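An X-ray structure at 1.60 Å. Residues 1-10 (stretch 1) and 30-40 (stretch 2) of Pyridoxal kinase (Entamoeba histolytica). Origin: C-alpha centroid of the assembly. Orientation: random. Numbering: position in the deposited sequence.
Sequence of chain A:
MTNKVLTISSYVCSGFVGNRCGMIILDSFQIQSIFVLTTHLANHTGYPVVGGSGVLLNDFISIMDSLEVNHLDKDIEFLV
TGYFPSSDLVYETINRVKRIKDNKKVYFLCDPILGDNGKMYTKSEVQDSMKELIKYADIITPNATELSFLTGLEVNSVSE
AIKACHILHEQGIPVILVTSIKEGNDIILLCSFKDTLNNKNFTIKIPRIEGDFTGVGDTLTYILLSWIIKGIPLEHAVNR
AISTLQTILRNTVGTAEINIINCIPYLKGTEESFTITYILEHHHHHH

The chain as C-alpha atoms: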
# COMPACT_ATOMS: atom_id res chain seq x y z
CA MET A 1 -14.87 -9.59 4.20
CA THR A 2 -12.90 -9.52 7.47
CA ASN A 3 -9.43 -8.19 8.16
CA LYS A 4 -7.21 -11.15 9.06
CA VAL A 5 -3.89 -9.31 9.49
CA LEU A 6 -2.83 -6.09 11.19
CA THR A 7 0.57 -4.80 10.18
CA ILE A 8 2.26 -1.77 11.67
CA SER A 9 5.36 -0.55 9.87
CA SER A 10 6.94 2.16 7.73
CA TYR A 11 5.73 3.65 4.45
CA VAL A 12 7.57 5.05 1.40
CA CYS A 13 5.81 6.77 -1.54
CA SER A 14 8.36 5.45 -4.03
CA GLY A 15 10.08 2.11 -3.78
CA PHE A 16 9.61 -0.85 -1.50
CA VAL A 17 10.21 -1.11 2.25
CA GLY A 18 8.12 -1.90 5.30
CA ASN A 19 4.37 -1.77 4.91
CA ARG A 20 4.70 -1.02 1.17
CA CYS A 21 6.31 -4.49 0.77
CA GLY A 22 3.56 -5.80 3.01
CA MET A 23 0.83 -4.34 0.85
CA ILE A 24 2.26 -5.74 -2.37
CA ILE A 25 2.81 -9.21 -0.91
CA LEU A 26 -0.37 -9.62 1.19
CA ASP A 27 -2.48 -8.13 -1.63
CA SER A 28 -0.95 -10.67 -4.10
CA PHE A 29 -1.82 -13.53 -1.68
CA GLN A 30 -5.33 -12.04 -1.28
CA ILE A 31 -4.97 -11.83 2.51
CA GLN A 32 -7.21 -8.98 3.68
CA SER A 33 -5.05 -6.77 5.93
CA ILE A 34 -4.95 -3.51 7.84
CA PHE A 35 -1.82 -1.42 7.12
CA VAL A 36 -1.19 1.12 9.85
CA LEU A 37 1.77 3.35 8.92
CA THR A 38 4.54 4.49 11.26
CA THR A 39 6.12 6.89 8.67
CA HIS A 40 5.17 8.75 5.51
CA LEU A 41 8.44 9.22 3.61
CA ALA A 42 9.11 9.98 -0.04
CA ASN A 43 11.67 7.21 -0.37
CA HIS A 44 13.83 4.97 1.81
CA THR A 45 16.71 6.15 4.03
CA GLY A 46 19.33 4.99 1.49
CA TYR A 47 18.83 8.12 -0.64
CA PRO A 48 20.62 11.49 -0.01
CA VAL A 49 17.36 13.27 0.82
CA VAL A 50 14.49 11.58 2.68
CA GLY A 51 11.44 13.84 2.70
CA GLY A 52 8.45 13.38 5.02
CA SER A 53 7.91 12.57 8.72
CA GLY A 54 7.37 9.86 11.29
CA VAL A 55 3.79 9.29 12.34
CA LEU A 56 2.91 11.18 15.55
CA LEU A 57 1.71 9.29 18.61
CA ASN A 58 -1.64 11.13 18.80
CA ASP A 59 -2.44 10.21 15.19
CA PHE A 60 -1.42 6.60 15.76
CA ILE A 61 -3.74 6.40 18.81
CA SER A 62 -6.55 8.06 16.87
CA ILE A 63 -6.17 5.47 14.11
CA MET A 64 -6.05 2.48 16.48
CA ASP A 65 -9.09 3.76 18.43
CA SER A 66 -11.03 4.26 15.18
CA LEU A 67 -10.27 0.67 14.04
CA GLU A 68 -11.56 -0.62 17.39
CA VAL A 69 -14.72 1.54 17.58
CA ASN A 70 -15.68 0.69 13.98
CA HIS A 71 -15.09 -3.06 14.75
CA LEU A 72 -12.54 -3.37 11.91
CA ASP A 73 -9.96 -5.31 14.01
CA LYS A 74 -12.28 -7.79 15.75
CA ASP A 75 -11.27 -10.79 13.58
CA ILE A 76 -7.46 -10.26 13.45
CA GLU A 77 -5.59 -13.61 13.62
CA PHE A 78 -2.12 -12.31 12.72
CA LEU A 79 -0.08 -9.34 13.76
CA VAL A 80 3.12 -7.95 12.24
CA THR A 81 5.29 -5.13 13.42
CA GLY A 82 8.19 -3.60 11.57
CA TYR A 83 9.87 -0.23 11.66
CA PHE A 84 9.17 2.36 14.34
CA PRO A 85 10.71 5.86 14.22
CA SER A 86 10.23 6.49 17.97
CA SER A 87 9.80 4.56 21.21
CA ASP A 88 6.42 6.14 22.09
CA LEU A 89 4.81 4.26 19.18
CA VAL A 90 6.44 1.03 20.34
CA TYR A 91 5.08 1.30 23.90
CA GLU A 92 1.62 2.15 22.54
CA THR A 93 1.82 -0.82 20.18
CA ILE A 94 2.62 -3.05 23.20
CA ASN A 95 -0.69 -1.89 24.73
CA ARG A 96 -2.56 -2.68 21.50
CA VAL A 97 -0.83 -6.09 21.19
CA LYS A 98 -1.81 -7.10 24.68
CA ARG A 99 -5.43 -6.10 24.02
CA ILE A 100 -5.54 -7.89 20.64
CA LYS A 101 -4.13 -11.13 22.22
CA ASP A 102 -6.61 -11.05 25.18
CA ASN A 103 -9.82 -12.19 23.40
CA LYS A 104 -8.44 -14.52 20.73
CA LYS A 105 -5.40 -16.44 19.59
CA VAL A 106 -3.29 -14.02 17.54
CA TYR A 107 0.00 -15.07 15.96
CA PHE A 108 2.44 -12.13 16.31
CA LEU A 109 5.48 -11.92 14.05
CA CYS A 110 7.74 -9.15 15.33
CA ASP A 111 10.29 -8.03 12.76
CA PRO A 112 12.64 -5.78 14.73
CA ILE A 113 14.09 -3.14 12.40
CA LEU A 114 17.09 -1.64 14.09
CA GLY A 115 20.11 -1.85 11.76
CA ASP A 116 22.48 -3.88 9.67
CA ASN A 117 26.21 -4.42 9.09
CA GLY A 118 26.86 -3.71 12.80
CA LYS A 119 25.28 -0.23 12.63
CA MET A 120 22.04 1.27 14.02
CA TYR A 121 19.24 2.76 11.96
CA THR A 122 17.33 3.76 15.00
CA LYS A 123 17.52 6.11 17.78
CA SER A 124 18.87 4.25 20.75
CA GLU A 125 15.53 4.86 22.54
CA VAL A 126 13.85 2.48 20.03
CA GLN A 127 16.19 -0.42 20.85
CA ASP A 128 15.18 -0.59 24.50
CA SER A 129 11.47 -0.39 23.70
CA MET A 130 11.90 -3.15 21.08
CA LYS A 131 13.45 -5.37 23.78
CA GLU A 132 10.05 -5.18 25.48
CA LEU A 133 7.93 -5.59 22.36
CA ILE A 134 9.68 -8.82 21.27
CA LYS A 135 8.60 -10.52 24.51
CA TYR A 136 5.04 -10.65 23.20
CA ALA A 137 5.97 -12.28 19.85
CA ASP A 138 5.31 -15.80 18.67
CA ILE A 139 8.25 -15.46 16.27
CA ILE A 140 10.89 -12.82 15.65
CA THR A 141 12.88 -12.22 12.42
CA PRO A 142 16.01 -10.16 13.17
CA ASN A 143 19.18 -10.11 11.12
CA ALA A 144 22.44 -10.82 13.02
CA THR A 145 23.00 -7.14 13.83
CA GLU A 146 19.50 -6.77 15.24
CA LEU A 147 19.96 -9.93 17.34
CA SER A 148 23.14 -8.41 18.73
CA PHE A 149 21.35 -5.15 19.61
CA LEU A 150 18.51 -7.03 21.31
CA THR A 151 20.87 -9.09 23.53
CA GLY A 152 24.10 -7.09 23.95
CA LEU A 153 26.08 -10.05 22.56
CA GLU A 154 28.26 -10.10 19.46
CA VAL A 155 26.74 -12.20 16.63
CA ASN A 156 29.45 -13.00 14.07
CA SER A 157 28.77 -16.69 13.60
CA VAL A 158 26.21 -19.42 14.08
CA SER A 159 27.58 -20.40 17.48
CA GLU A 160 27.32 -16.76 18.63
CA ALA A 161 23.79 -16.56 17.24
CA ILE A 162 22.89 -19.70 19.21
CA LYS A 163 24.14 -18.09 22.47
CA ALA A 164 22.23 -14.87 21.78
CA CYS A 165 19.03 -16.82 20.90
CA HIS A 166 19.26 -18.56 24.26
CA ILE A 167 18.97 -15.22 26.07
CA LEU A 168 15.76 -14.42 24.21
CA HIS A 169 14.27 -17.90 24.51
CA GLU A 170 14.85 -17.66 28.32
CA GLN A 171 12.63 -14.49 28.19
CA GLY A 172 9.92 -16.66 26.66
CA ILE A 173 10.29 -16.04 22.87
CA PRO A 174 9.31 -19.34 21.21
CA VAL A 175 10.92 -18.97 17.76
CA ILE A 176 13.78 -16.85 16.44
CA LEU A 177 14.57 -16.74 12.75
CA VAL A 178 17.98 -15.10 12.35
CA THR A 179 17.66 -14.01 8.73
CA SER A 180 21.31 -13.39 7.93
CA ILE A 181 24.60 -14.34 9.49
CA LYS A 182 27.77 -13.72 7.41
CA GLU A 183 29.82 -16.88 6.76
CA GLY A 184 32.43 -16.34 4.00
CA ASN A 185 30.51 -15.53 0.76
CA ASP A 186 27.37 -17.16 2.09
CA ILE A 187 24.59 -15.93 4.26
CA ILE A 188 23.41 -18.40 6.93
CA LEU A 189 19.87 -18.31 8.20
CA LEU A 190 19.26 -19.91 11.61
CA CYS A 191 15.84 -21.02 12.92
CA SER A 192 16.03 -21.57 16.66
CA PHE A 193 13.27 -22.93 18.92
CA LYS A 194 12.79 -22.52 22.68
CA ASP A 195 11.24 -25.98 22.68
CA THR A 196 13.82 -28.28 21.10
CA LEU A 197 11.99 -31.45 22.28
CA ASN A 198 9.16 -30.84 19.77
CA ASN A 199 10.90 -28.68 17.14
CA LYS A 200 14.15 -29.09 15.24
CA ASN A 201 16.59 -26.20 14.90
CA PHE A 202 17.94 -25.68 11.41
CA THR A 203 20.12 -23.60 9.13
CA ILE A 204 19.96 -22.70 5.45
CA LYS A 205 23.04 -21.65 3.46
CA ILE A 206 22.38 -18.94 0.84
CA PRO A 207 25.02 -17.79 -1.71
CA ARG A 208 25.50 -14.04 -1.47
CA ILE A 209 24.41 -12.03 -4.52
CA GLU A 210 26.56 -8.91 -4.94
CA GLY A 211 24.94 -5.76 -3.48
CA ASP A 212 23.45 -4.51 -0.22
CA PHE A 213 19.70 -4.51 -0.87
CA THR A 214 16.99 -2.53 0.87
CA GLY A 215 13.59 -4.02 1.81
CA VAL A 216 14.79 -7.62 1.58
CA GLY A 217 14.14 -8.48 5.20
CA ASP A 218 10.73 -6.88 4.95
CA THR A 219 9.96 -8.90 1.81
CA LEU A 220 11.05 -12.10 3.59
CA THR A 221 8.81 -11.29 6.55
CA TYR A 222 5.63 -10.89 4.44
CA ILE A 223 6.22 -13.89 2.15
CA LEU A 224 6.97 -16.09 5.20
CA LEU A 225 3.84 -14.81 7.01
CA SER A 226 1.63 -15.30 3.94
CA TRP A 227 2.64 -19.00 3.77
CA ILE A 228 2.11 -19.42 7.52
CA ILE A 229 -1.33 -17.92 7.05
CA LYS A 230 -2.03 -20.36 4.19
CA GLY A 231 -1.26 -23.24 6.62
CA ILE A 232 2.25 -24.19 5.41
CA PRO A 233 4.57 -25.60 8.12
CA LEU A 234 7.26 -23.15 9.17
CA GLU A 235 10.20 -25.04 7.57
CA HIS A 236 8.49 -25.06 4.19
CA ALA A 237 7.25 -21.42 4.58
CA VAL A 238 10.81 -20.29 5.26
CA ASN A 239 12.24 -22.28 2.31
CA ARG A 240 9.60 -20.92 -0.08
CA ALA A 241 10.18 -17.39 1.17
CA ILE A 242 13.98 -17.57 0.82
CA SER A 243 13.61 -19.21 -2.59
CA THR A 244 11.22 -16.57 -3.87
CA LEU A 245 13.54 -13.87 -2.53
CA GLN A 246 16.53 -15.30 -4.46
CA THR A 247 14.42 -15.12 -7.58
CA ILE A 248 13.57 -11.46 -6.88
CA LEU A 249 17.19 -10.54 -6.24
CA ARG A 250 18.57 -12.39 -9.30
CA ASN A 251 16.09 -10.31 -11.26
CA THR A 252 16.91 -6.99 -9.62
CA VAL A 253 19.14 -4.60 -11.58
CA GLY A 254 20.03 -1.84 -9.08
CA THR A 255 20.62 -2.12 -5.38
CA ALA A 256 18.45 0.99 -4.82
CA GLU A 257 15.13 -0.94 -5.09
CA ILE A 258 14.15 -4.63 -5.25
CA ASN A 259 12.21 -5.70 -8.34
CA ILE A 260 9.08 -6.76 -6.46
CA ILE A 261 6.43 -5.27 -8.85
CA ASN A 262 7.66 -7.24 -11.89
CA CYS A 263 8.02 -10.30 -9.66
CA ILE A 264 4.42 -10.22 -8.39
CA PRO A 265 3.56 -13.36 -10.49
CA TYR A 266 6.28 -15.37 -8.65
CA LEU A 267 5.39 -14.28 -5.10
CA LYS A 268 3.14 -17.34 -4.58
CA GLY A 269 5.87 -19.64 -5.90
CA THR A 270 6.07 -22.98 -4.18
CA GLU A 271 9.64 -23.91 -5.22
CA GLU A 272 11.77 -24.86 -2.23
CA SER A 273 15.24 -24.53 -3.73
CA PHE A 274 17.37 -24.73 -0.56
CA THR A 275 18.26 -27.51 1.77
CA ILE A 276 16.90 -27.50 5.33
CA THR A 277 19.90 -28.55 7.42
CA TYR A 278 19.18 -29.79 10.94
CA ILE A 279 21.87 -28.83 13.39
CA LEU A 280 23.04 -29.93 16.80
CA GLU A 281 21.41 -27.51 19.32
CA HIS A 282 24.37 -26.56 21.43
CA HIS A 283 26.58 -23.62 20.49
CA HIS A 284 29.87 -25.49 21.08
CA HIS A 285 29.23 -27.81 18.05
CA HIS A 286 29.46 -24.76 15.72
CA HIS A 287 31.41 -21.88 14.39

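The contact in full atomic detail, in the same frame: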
# COMPACT_ATOMS: atom_id res chain seq x y z
N MET A 1 -16.14 -10.39 4.25
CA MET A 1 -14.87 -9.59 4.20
C MET A 1 -14.43 -9.16 5.60
O MET A 1 -14.96 -8.18 6.15
CB MET A 1 -15.05 -8.32 3.36
CG MET A 1 -15.11 -8.52 1.86
SD MET A 1 -15.43 -6.92 1.06
CE MET A 1 -13.85 -6.09 1.32
N THR A 2 -13.47 -9.87 6.17
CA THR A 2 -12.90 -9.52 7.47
C THR A 2 -11.39 -9.35 7.36
O THR A 2 -10.73 -10.09 6.63
CB THR A 2 -13.20 -10.61 8.50
OG1 THR A 2 -12.64 -11.83 8.06
CG2 THR A 2 -14.74 -10.78 8.65
N ASN A 3 -10.86 -8.39 8.09
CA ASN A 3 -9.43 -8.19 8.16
C ASN A 3 -8.81 -9.30 8.99
O ASN A 3 -9.21 -9.49 10.13
CB ASN A 3 -9.14 -6.83 8.80
CG ASN A 3 -9.61 -5.69 7.92
OD1 ASN A 3 -9.32 -5.67 6.73
ND2 ASN A 3 -10.33 -4.74 8.50
N LYS A 4 -7.86 -10.02 8.40
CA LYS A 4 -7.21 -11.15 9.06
C LYS A 4 -5.87 -10.74 9.66
O LYS A 4 -5.41 -11.39 10.64
CB LYS A 4 -7.05 -12.28 8.06
CG LYS A 4 -6.47 -13.56 8.66
CD LYS A 4 -6.47 -14.72 7.68
CE LYS A 4 -7.86 -15.27 7.44
NZ LYS A 4 -7.77 -16.58 6.73
N VAL A 5 -5.20 -9.75 9.07
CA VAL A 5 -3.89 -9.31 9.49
C VAL A 5 -3.89 -7.84 9.86
O VAL A 5 -4.54 -7.04 9.19
CB VAL A 5 -2.82 -9.51 8.37
CG1 VAL A 5 -1.43 -9.09 8.82
CG2 VAL A 5 -2.83 -10.97 7.90
N LEU A 6 -3.13 -7.49 10.89
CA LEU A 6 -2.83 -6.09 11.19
C LEU A 6 -1.33 -5.95 11.15
O LEU A 6 -0.61 -6.74 11.79
CB LEU A 6 -3.36 -5.69 12.56
CG LEU A 6 -2.86 -4.41 13.18
CD1 LEU A 6 -3.38 -3.22 12.36
CD2 LEU A 6 -3.33 -4.33 14.63
N THR A 7 -0.87 -5.00 10.36
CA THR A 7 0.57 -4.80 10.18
C THR A 7 0.91 -3.33 10.36
O THR A 7 0.31 -2.42 9.74
CB THR A 7 1.11 -5.38 8.86
OG1 THR A 7 2.44 -4.90 8.63
CG2 THR A 7 0.25 -5.02 7.70
N ILE A 8 1.87 -3.09 11.22
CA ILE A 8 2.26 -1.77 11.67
C ILE A 8 3.71 -1.59 11.30
O ILE A 8 4.61 -2.24 11.88
CB ILE A 8 2.06 -1.64 13.21
CG1 ILE A 8 0.61 -1.90 13.61
CG2 ILE A 8 2.59 -0.31 13.72
CD1 ILE A 8 0.36 -2.03 15.11
N SER A 9 4.00 -0.73 10.34
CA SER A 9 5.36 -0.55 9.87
C SER A 9 5.47 0.69 8.99
O SER A 9 4.50 1.46 8.86
CB SER A 9 5.86 -1.80 9.12
OG SER A 9 7.26 -1.71 8.87
N SER A 10 6.63 0.92 8.42
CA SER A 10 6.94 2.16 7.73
C SER A 10 6.30 2.23 6.35
O SER A 10 5.83 1.23 5.82
CB SER A 10 8.45 2.28 7.54
OG SER A 10 8.95 1.08 6.96
N GLN A 30 -3.93 -12.29 -1.57
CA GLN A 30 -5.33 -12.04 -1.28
C GLN A 30 -5.67 -12.29 0.19
O GLN A 30 -6.73 -12.84 0.52
CB GLN A 30 -6.22 -12.82 -2.24
CG GLN A 30 -5.99 -12.41 -3.69
CD GLN A 30 -6.60 -13.40 -4.62
OE1 GLN A 30 -6.00 -14.42 -4.90
NE2 GLN A 30 -7.81 -13.11 -5.09
N ILE A 31 -4.81 -11.78 1.04
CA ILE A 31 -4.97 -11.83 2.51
C ILE A 31 -5.41 -10.42 2.93
O ILE A 31 -4.65 -9.45 2.81
CB ILE A 31 -3.69 -12.30 3.20
CG1 ILE A 31 -3.30 -13.75 2.78
CG2 ILE A 31 -3.87 -12.19 4.71
CD1 ILE A 31 -1.91 -14.19 3.18
N GLN A 32 -6.67 -10.29 3.33
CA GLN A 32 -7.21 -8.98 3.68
C GLN A 32 -6.52 -8.49 4.95
O GLN A 32 -6.52 -9.18 5.98
CB GLN A 32 -8.71 -9.04 3.88
CG GLN A 32 -9.27 -7.65 4.11
CD GLN A 32 -10.77 -7.58 4.06
OE1 GLN A 32 -11.39 -8.15 3.16
NE2 GLN A 32 -11.37 -6.88 5.01
N SER A 33 -5.92 -7.29 4.87
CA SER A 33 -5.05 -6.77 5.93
C SER A 33 -5.27 -5.28 6.20
O SER A 33 -5.70 -4.55 5.30
CB SER A 33 -3.60 -7.00 5.54
OG SER A 33 -3.39 -8.38 5.25
N ILE A 34 -5.00 -4.88 7.42
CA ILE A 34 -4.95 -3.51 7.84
C ILE A 34 -3.48 -3.08 7.85
O ILE A 34 -2.65 -3.75 8.47
CB ILE A 34 -5.55 -3.33 9.25
CG1 ILE A 34 -7.00 -3.85 9.32
CG2 ILE A 34 -5.44 -1.89 9.70
CD1 ILE A 34 -7.53 -3.96 10.74
N PHE A 35 -3.18 -1.96 7.21
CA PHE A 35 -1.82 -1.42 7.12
C PHE A 35 -1.74 -0.07 7.82
O PHE A 35 -2.08 0.98 7.23
CB PHE A 35 -1.33 -1.32 5.68
CG PHE A 35 -1.38 -2.61 4.92
CD1 PHE A 35 -2.55 -3.02 4.25
CD2 PHE A 35 -0.27 -3.46 4.89
CE1 PHE A 35 -2.58 -4.22 3.55
CE2 PHE A 35 -0.32 -4.64 4.16
CZ PHE A 35 -1.47 -5.04 3.53
N VAL A 36 -1.37 -0.08 9.09
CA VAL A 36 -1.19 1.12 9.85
C VAL A 36 0.25 1.58 9.64
O VAL A 36 1.20 0.85 9.86
CB VAL A 36 -1.50 0.93 11.35
CG1 VAL A 36 -1.22 2.22 12.10
CG2 VAL A 36 -2.93 0.47 11.53
N LEU A 37 0.43 2.80 9.22
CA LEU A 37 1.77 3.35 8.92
C LEU A 37 2.45 3.99 10.13
O LEU A 37 1.83 4.60 10.98
CB LEU A 37 1.67 4.39 7.78
CG LEU A 37 0.83 3.95 6.58
CD1 LEU A 37 0.90 5.05 5.52
CD2 LEU A 37 1.22 2.59 6.02
N THR A 38 3.76 3.82 10.22
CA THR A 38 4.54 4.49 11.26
C THR A 38 5.40 5.66 10.72
O THR A 38 5.99 6.41 11.51
CB THR A 38 5.53 3.53 11.95
OG1 THR A 38 6.43 3.02 10.98
CG2 THR A 38 4.80 2.37 12.58
N THR A 39 5.47 5.77 9.38
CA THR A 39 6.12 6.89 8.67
C THR A 39 5.35 7.19 7.40
O THR A 39 4.61 6.35 6.92
CB THR A 39 7.56 6.60 8.24
OG1 THR A 39 7.60 5.63 7.18
CG2 THR A 39 8.39 6.06 9.41
N HIS A 40 5.57 8.39 6.87
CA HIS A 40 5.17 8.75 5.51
C HIS A 40 6.35 9.46 4.86
O HIS A 40 6.46 10.69 4.93
CB HIS A 40 3.89 9.60 5.55
CG HIS A 40 3.39 10.04 4.20
ND1 HIS A 40 2.69 11.21 4.02
CD2 HIS A 40 3.49 9.48 2.97
CE1 HIS A 40 2.37 11.36 2.75
NE2 HIS A 40 2.83 10.33 2.09
O HOH W 1 -8.79 -3.73 4.75

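The carbonyl of Gln-32 opens this sheet with a fork: its O accepts a hydrogen bond from Lys-4 N at 2.9 Å and a second, weak one from Val-5 N at 3.4 Å. Beside this fork the Gln-32 side chain reaches across the gap, and its NE2 donates to Asn-3 OD1 at 2.9 Å. The two amides suit each other, one offering N-H and the other a carbonyl oxygen. The same Asn-3 OD1 also accepts from a water at 2.8 Å, and that water donates again to Ser-33 O at 3.2 Å, a second bridge between the stretches.

Beyond the fork, strands 5-9 and 33-37 run parallel, their directions 15° apart. As in any parallel pair, a residue of one strand bonds to the two flanking its partner. Ile-34 N donates to Val-5 O (2.8 Å), while Ile-34 O accepts from Thr-7 N (2.9 Å). Val-36 repeats the pattern, its N bonding to Thr-7 O at 3.0 Å and its O to Ser-9 N at 3.3 Å. Thr-38 N closes the ladder on Ser-9 O at 2.8 Å.

Side chains alternate between the faces. Leu-6, Ile-8, Ile-34 and Val-36 share one, where buried branched hydrocarbons fill space without needing polar partners: Leu-6 CD1 lies 3.6 Å from Ile-34 CG2 and 3.8 Å from Val-36 CG2. The opposite face, carrying Val-5, Thr-7, Ser-9, Ser-33, Phe-35 and Leu-37, is more mixed. Thr-7 serves both chemistries: its CG2 packs obliquely against the Phe-35 ring, 3.3 Å from CD2, while its hydroxyl is hydrogen-bonded elsewhere in the structure. Ser-33 is small enough to sit close beside Val-5, and its OG satisfies itself locally by donating to Ile-31 O at 2.9 Å. Just before the strand, Ile-31 CG2 meets Val-5 CG2 at 3.6 Å, extending the apolar packing.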